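Local coordinates for FOKI restriction endonuclease (Planomicrobium okeanokoites, PDB 2FOK), which cleaves double-stranded DNA as a type IIS restriction endonuclease, with separate DNA-recognition and metal-dependent cleavage domains in one chain, at residues 298-301 with 305-308; 311-316 with 345-350; 325-330 with 362-367. All blocks are in the same frame, centred on the assembly; numbering follows the deposited sequence.

Interaction 1. Residues 298-301 with 305-308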
ATOM      1  N   THR A 298      -0.633   2.187  -8.456  1.00 27.62           N
ATOM      2  CA  THR A 298      -1.816   2.905  -7.987  1.00 27.99           C
ATOM      3  C   THR A 298      -1.617   4.398  -7.702  1.00 28.49           C
ATOM      4  O   THR A 298      -1.768   5.232  -8.600  1.00 26.62           O
ATOM      5  CB  THR A 298      -2.427   2.242  -6.711  1.00 32.25           C
ATOM      6  OG1 THR A 298      -1.597   2.510  -5.571  1.00 34.08           O
ATOM      7  CG2 THR A 298      -2.554   0.735  -6.891  1.00 31.19           C
ATOM      8  N   ASN A 299      -1.279   4.726  -6.456  1.00 28.90           N
ATOM      9  CA  ASN A 299      -1.108   6.109  -6.020  1.00 29.75           C
ATOM     10  C   ASN A 299       0.282   6.675  -6.242  1.00 30.99           C
ATOM     11  O   ASN A 299       0.838   7.351  -5.376  1.00 35.37           O
ATOM     12  CB  ASN A 299      -1.484   6.220  -4.539  1.00 32.87           C
ATOM     13  CG  ASN A 299      -2.767   5.478  -4.211  1.00 38.23           C
ATOM     14  OD1 ASN A 299      -3.647   5.336  -5.061  1.00 45.84           O
ATOM     15  ND2 ASN A 299      -2.882   5.001  -2.976  1.00 44.36           N
ATOM     16  N   LEU A 300       0.828   6.414  -7.418  1.00 25.82           N
ATOM     17  CA  LEU A 300       2.153   6.875  -7.779  1.00 25.43           C
ATOM     18  C   LEU A 300       2.028   8.030  -8.763  1.00 26.67           C
ATOM     19  O   LEU A 300       1.447   7.874  -9.829  1.00 26.85           O
ATOM     20  CB  LEU A 300       2.927   5.723  -8.429  1.00 24.79           C
ATOM     21  CG  LEU A 300       4.456   5.661  -8.347  1.00 25.34           C
ATOM     22  CD1 LEU A 300       4.885   5.188  -6.949  1.00 20.88           C
ATOM     23  CD2 LEU A 300       4.969   4.707  -9.433  1.00 20.65           C
ATOM     24  N   THR A 301       2.579   9.183  -8.405  1.00 26.20           N
ATOM     25  CA  THR A 301       2.532  10.364  -9.252  1.00 28.02           C
ATOM     26  C   THR A 301       2.839  10.076 -10.720  1.00 30.74           C
ATOM     27  O   THR A 301       2.205  10.635 -11.618  1.00 32.51           O
ATOM     28  CB  THR A 301       3.525  11.415  -8.768  1.00 32.24           C
ATOM     29  OG1 THR A 301       3.398  11.574  -7.349  1.00 31.09           O
ATOM     30  CG2 THR A 301       3.273  12.743  -9.469  1.00 29.02           C
ATOM     31  N   TYR A 305       3.728   6.378 -16.665  1.00 29.05           N
ATOM     32  CA  TYR A 305       5.014   5.966 -17.210  1.00 26.79           C
ATOM     33  C   TYR A 305       5.444   4.644 -16.594  1.00 28.35           C
ATOM     34  O   TYR A 305       5.878   3.730 -17.297  1.00 27.87           O
ATOM     35  CB  TYR A 305       6.085   7.029 -16.936  1.00 29.53           C
ATOM     36  CG  TYR A 305       7.508   6.551 -17.186  1.00 34.02           C
ATOM     37  CD1 TYR A 305       8.185   5.780 -16.243  1.00 33.78           C
ATOM     38  CD2 TYR A 305       8.161   6.846 -18.383  1.00 39.57           C
ATOM     39  CE1 TYR A 305       9.474   5.308 -16.484  1.00 38.39           C
ATOM     40  CE2 TYR A 305       9.453   6.380 -18.636  1.00 39.84           C
ATOM     41  CZ  TYR A 305      10.100   5.610 -17.683  1.00 41.27           C
ATOM     42  OH  TYR A 305      11.371   5.135 -17.933  1.00 46.71           O
ATOM     43  N   VAL A 306       5.322   4.554 -15.274  1.00 28.29           N
ATOM     44  CA  VAL A 306       5.709   3.353 -14.537  1.00 26.74           C
ATOM     45  C   VAL A 306       4.873   2.136 -14.939  1.00 26.62           C
ATOM     46  O   VAL A 306       5.409   1.042 -15.124  1.00 29.04           O
ATOM     47  CB  VAL A 306       5.617   3.597 -13.001  1.00 20.26           C
ATOM     48  CG1 VAL A 306       6.247   2.439 -12.227  1.00 19.82           C
ATOM     49  CG2 VAL A 306       6.339   4.880 -12.653  1.00 13.45           C
ATOM     50  N   ARG A 307       3.565   2.325 -15.076  1.00 27.50           N
ATOM     51  CA  ARG A 307       2.681   1.231 -15.476  1.00 24.73           C
ATOM     52  C   ARG A 307       3.139   0.624 -16.812  1.00 25.33           C
ATOM     53  O   ARG A 307       3.116  -0.592 -16.995  1.00 25.65           O
ATOM     54  CB  ARG A 307       1.242   1.738 -15.609  1.00 22.97           C
ATOM     55  CG  ARG A 307       0.374   1.580 -14.355  1.00 17.52           C
ATOM     56  CD  ARG A 307      -0.832   2.522 -14.412  1.00 15.59           C
ATOM     57  NE  ARG A 307      -1.569   2.570 -13.151  1.00 15.77           N
ATOM     58  CZ  ARG A 307      -2.797   3.067 -13.006  1.00 18.53           C
ATOM     59  NH1 ARG A 307      -3.447   3.569 -14.049  1.00 11.11           N
ATOM     60  NH2 ARG A 307      -3.384   3.045 -11.814  1.00 15.64           N
ATOM     61  N   THR A 308       3.548   1.474 -17.746  1.00 26.27           N
ATOM     62  CA  THR A 308       4.005   1.000 -19.042  1.00 27.34           C
ATOM     63  C   THR A 308       5.302   0.205 -18.903  1.00 27.50           C
ATOM     64  O   THR A 308       5.422  -0.906 -19.431  1.00 28.01           O
ATOM     65  CB  THR A 308       4.229   2.173 -20.014  1.00 29.28           C
ATOM     66  OG1 THR A 308       3.078   3.024 -20.000  1.00 32.80           O
ATOM     67  CG2 THR A 308       4.446   1.664 -21.428  1.00 24.78           C
TER

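Interaction 2. Residues 311-316 with 345-350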
ATOM      1  N   ALA A 311       4.685  -3.027 -17.594  1.00 24.25           N
ATOM      2  CA  ALA A 311       3.895  -3.777 -18.575  1.00 24.96           C
ATOM      3  C   ALA A 311       4.794  -4.388 -19.642  1.00 25.70           C
ATOM      4  O   ALA A 311       4.638  -5.552 -20.018  1.00 25.03           O
ATOM      5  CB  ALA A 311       2.866  -2.862 -19.233  1.00 28.19           C
ATOM      6  N   LEU A 312       5.731  -3.583 -20.128  1.00 23.88           N
ATOM      7  CA  LEU A 312       6.671  -4.016 -21.138  1.00 22.30           C
ATOM      8  C   LEU A 312       7.664  -5.061 -20.616  1.00 25.30           C
ATOM      9  O   LEU A 312       8.185  -5.858 -21.391  1.00 26.82           O
ATOM     10  CB  LEU A 312       7.415  -2.803 -21.689  1.00 23.99           C
ATOM     11  CG  LEU A 312       6.505  -1.898 -22.516  1.00 18.82           C
ATOM     12  CD1 LEU A 312       7.240  -0.641 -22.933  1.00 15.55           C
ATOM     13  CD2 LEU A 312       6.010  -2.691 -23.723  1.00 14.61           C
ATOM     14  N   ILE A 313       7.949  -5.059 -19.317  1.00 23.06           N
ATOM     15  CA  ILE A 313       8.860  -6.062 -18.795  1.00 24.29           C
ATOM     16  C   ILE A 313       8.112  -7.390 -18.723  1.00 26.06           C
ATOM     17  O   ILE A 313       8.680  -8.451 -18.971  1.00 30.19           O
ATOM     18  CB  ILE A 313       9.403  -5.710 -17.389  1.00 21.19           C
ATOM     19  CG1 ILE A 313      10.142  -4.368 -17.411  1.00 25.90           C
ATOM     20  CG2 ILE A 313      10.384  -6.771 -16.952  1.00 16.68           C
ATOM     21  CD1 ILE A 313      10.284  -3.718 -16.025  1.00 21.26           C
ATOM     22  N   LEU A 314       6.834  -7.332 -18.373  1.00 28.12           N
ATOM     23  CA  LEU A 314       6.013  -8.533 -18.305  1.00 26.50           C
ATOM     24  C   LEU A 314       6.021  -9.195 -19.690  1.00 28.64           C
ATOM     25  O   LEU A 314       6.240 -10.398 -19.814  1.00 25.55           O
ATOM     26  CB  LEU A 314       4.571  -8.168 -17.939  1.00 24.67           C
ATOM     27  CG  LEU A 314       3.837  -8.908 -16.815  1.00 25.24           C
ATOM     28  CD1 LEU A 314       2.356  -8.570 -16.879  1.00 23.80           C
ATOM     29  CD2 LEU A 314       4.052 -10.400 -16.917  1.00 23.01           C
ATOM     30  N   GLU A 315       5.784  -8.386 -20.721  1.00 30.29           N
ATOM     31  CA  GLU A 315       5.733  -8.853 -22.102  1.00 32.31           C
ATOM     32  C   GLU A 315       6.993  -9.565 -22.542  1.00 34.25           C
ATOM     33  O   GLU A 315       6.928 -10.630 -23.164  1.00 37.51           O
ATOM     34  CB  GLU A 315       5.496  -7.681 -23.044  1.00 35.67           C
ATOM     35  CG  GLU A 315       4.056  -7.236 -23.138  1.00 42.03           C
ATOM     36  CD  GLU A 315       3.853  -6.237 -24.254  1.00 43.75           C
ATOM     37  OE1 GLU A 315       4.831  -5.983 -24.992  1.00 45.72           O
ATOM     38  OE2 GLU A 315       2.728  -5.711 -24.390  1.00 44.20           O
ATOM     39  N   ILE A 316       8.139  -8.965 -22.233  1.00 31.99           N
ATOM     40  CA  ILE A 316       9.421  -9.536 -22.611  1.00 28.88           C
ATOM     41  C   ILE A 316       9.565 -10.906 -21.992  1.00 28.62           C
ATOM     42  O   ILE A 316       9.922 -11.869 -22.669  1.00 33.18           O
ATOM     43  CB  ILE A 316      10.585  -8.625 -22.170  1.00 31.13           C
ATOM     44  CG1 ILE A 316      10.476  -7.269 -22.879  1.00 33.23           C
ATOM     45  CG2 ILE A 316      11.905  -9.259 -22.527  1.00 31.11           C
ATOM     46  CD1 ILE A 316      11.519  -6.235 -22.443  1.00 35.36           C
ATOM     47  N   GLU A 345      15.004  -4.621 -11.718  1.00 22.54           N
ATOM     48  CA  GLU A 345      14.980  -5.670 -10.693  1.00 23.63           C
ATOM     49  C   GLU A 345      13.865  -5.404  -9.676  1.00 21.94           C
ATOM     50  O   GLU A 345      13.202  -6.331  -9.219  1.00 24.13           O
ATOM     51  CB  GLU A 345      16.324  -5.734  -9.945  1.00 24.04           C
ATOM     52  CG  GLU A 345      17.498  -6.230 -10.765  1.00 34.10           C
ATOM     53  CD  GLU A 345      18.818  -6.243  -9.985  1.00 38.09           C
ATOM     54  OE1 GLU A 345      19.035  -5.350  -9.140  1.00 39.53           O
ATOM     55  OE2 GLU A 345      19.643  -7.149 -10.224  1.00 39.58           O
ATOM     56  N   ASN A 346      13.660  -4.138  -9.314  1.00 20.45           N
ATOM     57  CA  ASN A 346      12.615  -3.796  -8.349  1.00 19.32           C
ATOM     58  C   ASN A 346      11.239  -3.949  -8.978  1.00 17.89           C
ATOM     59  O   ASN A 346      10.267  -4.301  -8.306  1.00 18.17           O
ATOM     60  CB  ASN A 346      12.792  -2.362  -7.833  1.00 20.54           C
ATOM     61  CG  ASN A 346      11.810  -2.019  -6.704  1.00 19.43           C
ATOM     62  OD1 ASN A 346      12.010  -2.400  -5.546  1.00 14.31           O
ATOM     63  ND2 ASN A 346      10.756  -1.293  -7.042  1.00 18.26           N
ATOM     64  N   ASP A 347      11.163  -3.685 -10.275  1.00 20.53           N
ATOM     65  CA  ASP A 347       9.913  -3.818 -11.012  1.00 23.10           C
ATOM     66  C   ASP A 347       9.522  -5.300 -11.079  1.00 20.87           C
ATOM     67  O   ASP A 347       8.351  -5.634 -11.122  1.00 23.29           O
ATOM     68  CB  ASP A 347      10.081  -3.259 -12.434  1.00 26.02           C
ATOM     69  CG  ASP A 347       9.727  -1.786 -12.536  1.00 31.06           C
ATOM     70  OD1 ASP A 347       9.248  -1.205 -11.538  1.00 33.33           O
ATOM     71  OD2 ASP A 347       9.933  -1.200 -13.625  1.00 32.03           O
ATOM     72  N   ILE A 348      10.513  -6.188 -11.077  1.00 27.66           N
ATOM     73  CA  ILE A 348      10.256  -7.634 -11.145  1.00 23.52           C
ATOM     74  C   ILE A 348       9.822  -8.218  -9.809  1.00 23.64           C
ATOM     75  O   ILE A 348       9.016  -9.147  -9.766  1.00 26.55           O
ATOM     76  CB  ILE A 348      11.511  -8.400 -11.638  1.00 24.07           C
ATOM     77  CG1 ILE A 348      11.828  -7.977 -13.069  1.00 19.79           C
ATOM     78  CG2 ILE A 348      11.291  -9.917 -11.548  1.00 17.37           C
ATOM     79  CD1 ILE A 348      12.986  -8.715 -13.693  1.00 26.15           C
ATOM     80  N   LYS A 349      10.366  -7.685  -8.720  1.00 24.82           N
ATOM     81  CA  LYS A 349      10.019  -8.162  -7.386  1.00 19.93           C
ATOM     82  C   LYS A 349       8.565  -7.830  -7.115  1.00 23.12           C
ATOM     83  O   LYS A 349       7.886  -8.528  -6.358  1.00 26.41           O
ATOM     84  CB  LYS A 349      10.895  -7.490  -6.333  1.00 23.06           C
ATOM     85  CG  LYS A 349      10.400  -7.709  -4.915  1.00 29.99           C
ATOM     86  CD  LYS A 349      11.531  -7.675  -3.919  1.00 30.54           C
ATOM     87  CE  LYS A 349      12.005  -6.261  -3.682  1.00 34.74           C
ATOM     88  NZ  LYS A 349      10.923  -5.256  -3.847  1.00 35.35           N
ATOM     89  N   GLY A 350       8.095  -6.750  -7.735  1.00 25.20           N
ATOM     90  CA  GLY A 350       6.714  -6.333  -7.573  1.00 21.87           C
ATOM     91  C   GLY A 350       5.796  -7.258  -8.349  1.00 25.81           C
ATOM     92  O   GLY A 350       4.707  -7.583  -7.882  1.00 21.27           O
TER

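Interaction 3. Residues 325-330 with 362-367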
ATOM      1  N   ILE A 325      19.115 -10.090 -16.701  1.00 35.27           N
ATOM      2  CA  ILE A 325      18.643  -8.721 -16.516  1.00 33.84           C
ATOM      3  C   ILE A 325      19.188  -7.774 -17.568  1.00 34.16           C
ATOM      4  O   ILE A 325      18.522  -6.814 -17.947  1.00 34.64           O
ATOM      5  CB  ILE A 325      19.008  -8.174 -15.118  1.00 35.45           C
ATOM      6  CG1 ILE A 325      18.089  -7.001 -14.764  1.00 32.56           C
ATOM      7  CG2 ILE A 325      20.462  -7.729 -15.085  1.00 35.16           C
ATOM      8  CD1 ILE A 325      16.879  -7.394 -13.947  1.00 32.65           C
ATOM      9  N   GLU A 326      20.400  -8.047 -18.044  1.00 35.44           N
ATOM     10  CA  GLU A 326      21.029  -7.208 -19.060  1.00 34.86           C
ATOM     11  C   GLU A 326      20.339  -7.356 -20.418  1.00 34.63           C
ATOM     12  O   GLU A 326      20.304  -6.417 -21.220  1.00 34.12           O
ATOM     13  CB  GLU A 326      22.514  -7.559 -19.178  1.00 40.90           C
ATOM     14  CG  GLU A 326      23.392  -6.869 -18.141  1.00 42.89           C
ATOM     15  CD  GLU A 326      23.622  -7.726 -16.914  1.00 44.89           C
ATOM     16  OE1 GLU A 326      23.252  -8.923 -16.947  1.00 45.34           O
ATOM     17  OE2 GLU A 326      24.170  -7.203 -15.919  1.00 43.95           O
ATOM     18  N   GLN A 327      19.793  -8.539 -20.679  1.00 30.87           N
ATOM     19  CA  GLN A 327      19.084  -8.770 -21.934  1.00 32.11           C
ATOM     20  C   GLN A 327      17.686  -8.135 -21.819  1.00 31.67           C
ATOM     21  O   GLN A 327      17.162  -7.571 -22.778  1.00 28.38           O
ATOM     22  CB  GLN A 327      18.981 -10.272 -22.203  1.00 35.40           C
ATOM     23  CG  GLN A 327      20.227 -11.066 -21.820  1.00 37.39           C
ATOM     24  CD  GLN A 327      20.087 -12.557 -22.107  1.00 45.07           C
ATOM     25  OE1 GLN A 327      20.168 -13.392 -21.198  1.00 40.16           O
ATOM     26  NE2 GLN A 327      19.875 -12.898 -23.379  1.00 41.97           N
ATOM     27  N   ILE A 328      17.091  -8.221 -20.632  1.00 33.24           N
ATOM     28  CA  ILE A 328      15.779  -7.628 -20.402  1.00 31.11           C
ATOM     29  C   ILE A 328      15.928  -6.123 -20.537  1.00 30.37           C
ATOM     30  O   ILE A 328      15.089  -5.459 -21.143  1.00 33.62           O
ATOM     31  CB  ILE A 328      15.245  -7.931 -18.989  1.00 27.84           C
ATOM     32  CG1 ILE A 328      14.781  -9.380 -18.898  1.00 28.06           C
ATOM     33  CG2 ILE A 328      14.073  -7.007 -18.665  1.00 30.04           C
ATOM     34  CD1 ILE A 328      14.712  -9.898 -17.474  1.00 21.41           C
ATOM     35  N   GLN A 329      17.002  -5.592 -19.961  1.00 32.21           N
ATOM     36  CA  GLN A 329      17.270  -4.158 -20.011  1.00 34.56           C
ATOM     37  C   GLN A 329      17.512  -3.791 -21.459  1.00 35.48           C
ATOM     38  O   GLN A 329      17.100  -2.727 -21.927  1.00 32.56           O
ATOM     39  CB  GLN A 329      18.505  -3.810 -19.173  1.00 36.42           C
ATOM     40  CG  GLN A 329      19.150  -2.477 -19.544  1.00 33.44           C
ATOM     41  CD  GLN A 329      20.440  -2.230 -18.799  1.00 31.31           C
ATOM     42  OE1 GLN A 329      21.287  -3.115 -18.691  1.00 36.64           O
ATOM     43  NE2 GLN A 329      20.600  -1.019 -18.284  1.00 29.40           N
ATOM     44  N   ASP A 330      18.194  -4.693 -22.158  1.00 37.38           N
ATOM     45  CA  ASP A 330      18.499  -4.520 -23.573  1.00 37.82           C
ATOM     46  C   ASP A 330      17.207  -4.474 -24.395  1.00 38.01           C
ATOM     47  O   ASP A 330      16.994  -3.549 -25.183  1.00 32.96           O
ATOM     48  CB  ASP A 330      19.355  -5.687 -24.051  1.00 42.78           C
ATOM     49  CG  ASP A 330      20.610  -5.238 -24.744  1.00 43.99           C
ATOM     50  OD1 ASP A 330      20.502  -4.469 -25.727  1.00 47.51           O
ATOM     51  OD2 ASP A 330      21.699  -5.661 -24.307  1.00 43.08           O
ATOM     52  N   GLY A 362      20.105 -17.992 -10.033  1.00 38.28           N
ATOM     53  CA  GLY A 362      21.384 -17.339 -10.185  1.00 40.01           C
ATOM     54  C   GLY A 362      21.187 -16.033 -10.927  1.00 39.97           C
ATOM     55  O   GLY A 362      20.491 -15.140 -10.446  1.00 42.56           O
ATOM     56  N   ARG A 363      21.782 -15.928 -12.108  1.00 37.76           N
ATOM     57  CA  ARG A 363      21.680 -14.715 -12.913  1.00 39.05           C
ATOM     58  C   ARG A 363      20.570 -14.760 -13.962  1.00 38.42           C
ATOM     59  O   ARG A 363      20.460 -13.843 -14.769  1.00 39.22           O
ATOM     60  CB  ARG A 363      23.006 -14.449 -13.631  1.00 35.47           C
ATOM     61  CG  ARG A 363      24.091 -13.850 -12.755  1.00 40.37           C
ATOM     62  CD  ARG A 363      25.485 -14.246 -13.230  1.00 40.05           C
ATOM     63  NE  ARG A 363      25.538 -14.497 -14.668  1.00 42.77           N
ATOM     64  CZ  ARG A 363      26.332 -13.843 -15.509  1.00 42.39           C
ATOM     65  NH1 ARG A 363      27.144 -12.897 -15.063  1.00 43.21           N
ATOM     66  NH2 ARG A 363      26.316 -14.135 -16.799  1.00 44.08           N
ATOM     67  N   PHE A 364      19.742 -15.801 -13.945  1.00 37.29           N
ATOM     68  CA  PHE A 364      18.693 -15.928 -14.953  1.00 34.51           C
ATOM     69  C   PHE A 364      17.259 -15.916 -14.454  1.00 33.47           C
ATOM     70  O   PHE A 364      16.920 -16.547 -13.452  1.00 37.34           O
ATOM     71  CB  PHE A 364      18.916 -17.200 -15.768  1.00 38.49           C
ATOM     72  CG  PHE A 364      20.207 -17.210 -16.535  1.00 40.27           C
ATOM     73  CD1 PHE A 364      20.333 -16.487 -17.721  1.00 41.29           C
ATOM     74  CD2 PHE A 364      21.303 -17.939 -16.070  1.00 39.79           C
ATOM     75  CE1 PHE A 364      21.534 -16.485 -18.432  1.00 39.86           C
ATOM     76  CE2 PHE A 364      22.506 -17.946 -16.773  1.00 38.69           C
ATOM     77  CZ  PHE A 364      22.623 -17.218 -17.956  1.00 39.77           C
ATOM     78  N   TYR A 365      16.414 -15.189 -15.174  1.00 29.29           N
ATOM     79  CA  TYR A 365      15.004 -15.091 -14.841  1.00 27.13           C
ATOM     80  C   TYR A 365      14.210 -15.846 -15.904  1.00 28.31           C
ATOM     81  O   TYR A 365      14.585 -15.874 -17.078  1.00 30.02           O
ATOM     82  CB  TYR A 365      14.542 -13.629 -14.841  1.00 24.05           C
ATOM     83  CG  TYR A 365      15.179 -12.739 -13.795  1.00 25.92           C
ATOM     84  CD1 TYR A 365      16.484 -12.271 -13.951  1.00 23.60           C
ATOM     85  CD2 TYR A 365      14.464 -12.331 -12.668  1.00 25.51           C
ATOM     86  CE1 TYR A 365      17.066 -11.421 -13.018  1.00 22.55           C
ATOM     87  CE2 TYR A 365      15.038 -11.475 -11.722  1.00 26.28           C
ATOM     88  CZ  TYR A 365      16.341 -11.026 -11.907  1.00 29.20           C
ATOM     89  OH  TYR A 365      16.929 -10.190 -10.976  1.00 36.25           O
ATOM     90  N   GLN A 366      13.106 -16.454 -15.492  1.00 29.10           N
ATOM     91  CA  GLN A 366      12.252 -17.161 -16.428  1.00 30.22           C
ATOM     92  C   GLN A 366      10.828 -17.235 -15.916  1.00 25.70           C
ATOM     93  O   GLN A 366      10.575 -17.843 -14.881  1.00 25.55           O
ATOM     94  CB  GLN A 366      12.770 -18.573 -16.686  1.00 29.61           C
ATOM     95  CG  GLN A 366      12.213 -19.173 -17.967  1.00 36.05           C
ATOM     96  CD  GLN A 366      12.726 -20.576 -18.226  1.00 38.36           C
ATOM     97  OE1 GLN A 366      12.000 -21.430 -18.734  1.00 38.73           O
ATOM     98  NE2 GLN A 366      13.981 -20.820 -17.871  1.00 36.21           N
ATOM     99  N   LEU A 367       9.902 -16.609 -16.639  1.00 23.70           N
ATOM    100  CA  LEU A 367       8.496 -16.641 -16.238  1.00 26.90           C
ATOM    101  C   LEU A 367       7.918 -18.044 -16.455  1.00 24.75           C
ATOM    102  O   LEU A 367       8.095 -18.638 -17.515  1.00 25.31           O
ATOM    103  CB  LEU A 367       7.690 -15.627 -17.045  1.00 24.90           C
ATOM    104  CG  LEU A 367       6.275 -15.350 -16.523  1.00 24.73           C
ATOM    105  CD1 LEU A 367       6.183 -13.913 -16.040  1.00 25.14           C
ATOM    106  CD2 LEU A 367       5.257 -15.621 -17.619  1.00 17.37           C
TER

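Interaction 1. Residues 298-301 with 305-308
Leu300 and Val306 supply the apolar part of this contact. Leu300 belongs to the loop that leads into helix 303-319, Val306 to the opening turns of that helix. One methyl of the leucine, CD2, does all the touching: it lies 3.5 Å from Val306 CG2 and 3.8 Å from Val306 CG1, and so sits over the fork of the valine. The two side chains cross at about a right angle. CG anti to the backbone N (chi1 -152°) sets Leu300 CD2 against the valine. Glu391 of helix 389-398 packs on both residues.

The second meeting is a loose, non-bonded touch. The Arg307 chain, extended from CG to NE, brings the guanidinium up to the loop, where NH2 stands 4.1 Å from Thr298 CA, a carbon at the edge of the group and near its plane. The hydrogen bonds go outside the two segments: NH2 to Ala297 O and Thr7 OG1, NH1 to Arg6 O. Bonds from both terminal nitrogens, with a cation-pi contact to Trp293, would hold the guanidinium in one orientation.

The arrangement is a loop folded back on the first turns of the helix it precedes, within the D3 region of FokI, of the helix-turn-helix clan.

Interaction 2. Residues 311-316 with 345-350
Ile313 of helix 303-319 pushes its CD1 methyl against Asp347 of helix 341-352, a buried helix-helix contact within the D3 domain, a member of the helix-turn-helix clan whose helices and small sheet are consistent with a winged-helix fold. The isoleucine is the one residue of 311-316 that touches 345-350. Its CG1 stands anti to the carbonyl carbon and beside the backbone N (chi1 -59°), and the branch then runs on nearly straight to CD1 (chi2 160°). The other branch, CG2, is anti to the backbone N. One residue thus sends two arms across: the long one to Asp347, the short one to Ile348, whose CG1 is 4.3 Å from Ile313 CG2.

Asp347 takes the methyl against its own stem as well as its carboxylate, for Ile313 CD1 is 3.6 Å from Asp347 CB. The isoleucine lies nearly perpendicular to the aspartate. An aspartate chi1 of -91°, off the usual staggered values, accompanies a carboxylate tied by both oxygens to the first helix: OD1 forms a salt bridge with Arg310 and OD2 another with Arg309. These two arginines lie about one turn before Ile313, so charge pairing and apolar packing join the same pair of helices side by side. The pairing probably keeps the buried aspartate ionised.

Ile348 also meets Tyr365 of strand 364-367, and Ile313 meets Ile328 of helix 325-334, so both isoleucines face a wider core. The nearest approach of the two segments is Ile313 CD1 to Asp347 OD2, 3.5 Å.

Interaction 3. Residues 325-330 with 362-367
Ile325 and Tyr365 make the apolar part of this contact, where the first turn of helix 325-334 meets strand 364-367. The isoleucine CD1 lies 4.1 Å from both Tyr365 CE1 and Tyr365 OH, at the phenol end of the ring, which it approaches obliquely. The side chains run side by side and point the same way. Ile325 CG1 is anti to the backbone N (chi1 -159°), which brings CD1 to that end of the ring. Tyr365 has its CG anti to the carbonyl carbon (chi1 -64°); its CB points toward the helix, and the OH end of the ring meets Ile325. Ile360 of strand 358-361 packs against the tyrosine, and Ile341 of helix 341-352 against the isoleucine. Ile328, one turn on, also turns toward the strand and rests on Leu323.

A looser meeting of a polar group with an aromatic ring comes from Gln327 and Phe364. Gln327 OE1 stands 4.4 Å from Phe364 CE1, at the edge of the ring and near its plane. The same oxygen accepts a hydrogen bond from Lys324 N, the residue just before the helix.

Between backbones, Ile325 N and Arg363 O are 4.4 Å apart, and the strand is bound instead to its sheet neighbours, Tyr365 to Leu323 and Gln366 to Glu359. Glu326 and Arg363 carry opposite charges, but Glu326 OE1 and Arg363 NH1 are 5.9 Å apart, so any attraction is long-range.

No hydrogen bond joins the two segments. Their association rests on van der Waals packing, with Gln327 and Arg363 at its margin, partly or fully exposed, consistent with a contact at the protein surface.

How the interactions relate
Interaction 1 comes first along the chain; the segments of interactions 2 and 3 then alternate. Interactions 1 and 2 share helix 303-319, their centres about 13 Å apart. The centres of interactions 2 and 3 are about 10 Å apart, and the two touch: Glu345 and Ile348 of helix 341-352 meet Ile325 and Tyr365. Three helices and the antiparallel sheet of strands 323-324, 364-367 and 358-361 thus interlock, consistent with a winged-helix fold that interactions 2 and 3 pack together. Interactions 1 and 3 do not touch, with centres about 23 Å apart. Interaction 1, nearest the chain's centre, ties the first helix to its preceding loop and, through Glu391, to helix 389-398 in the cleavage-domain range.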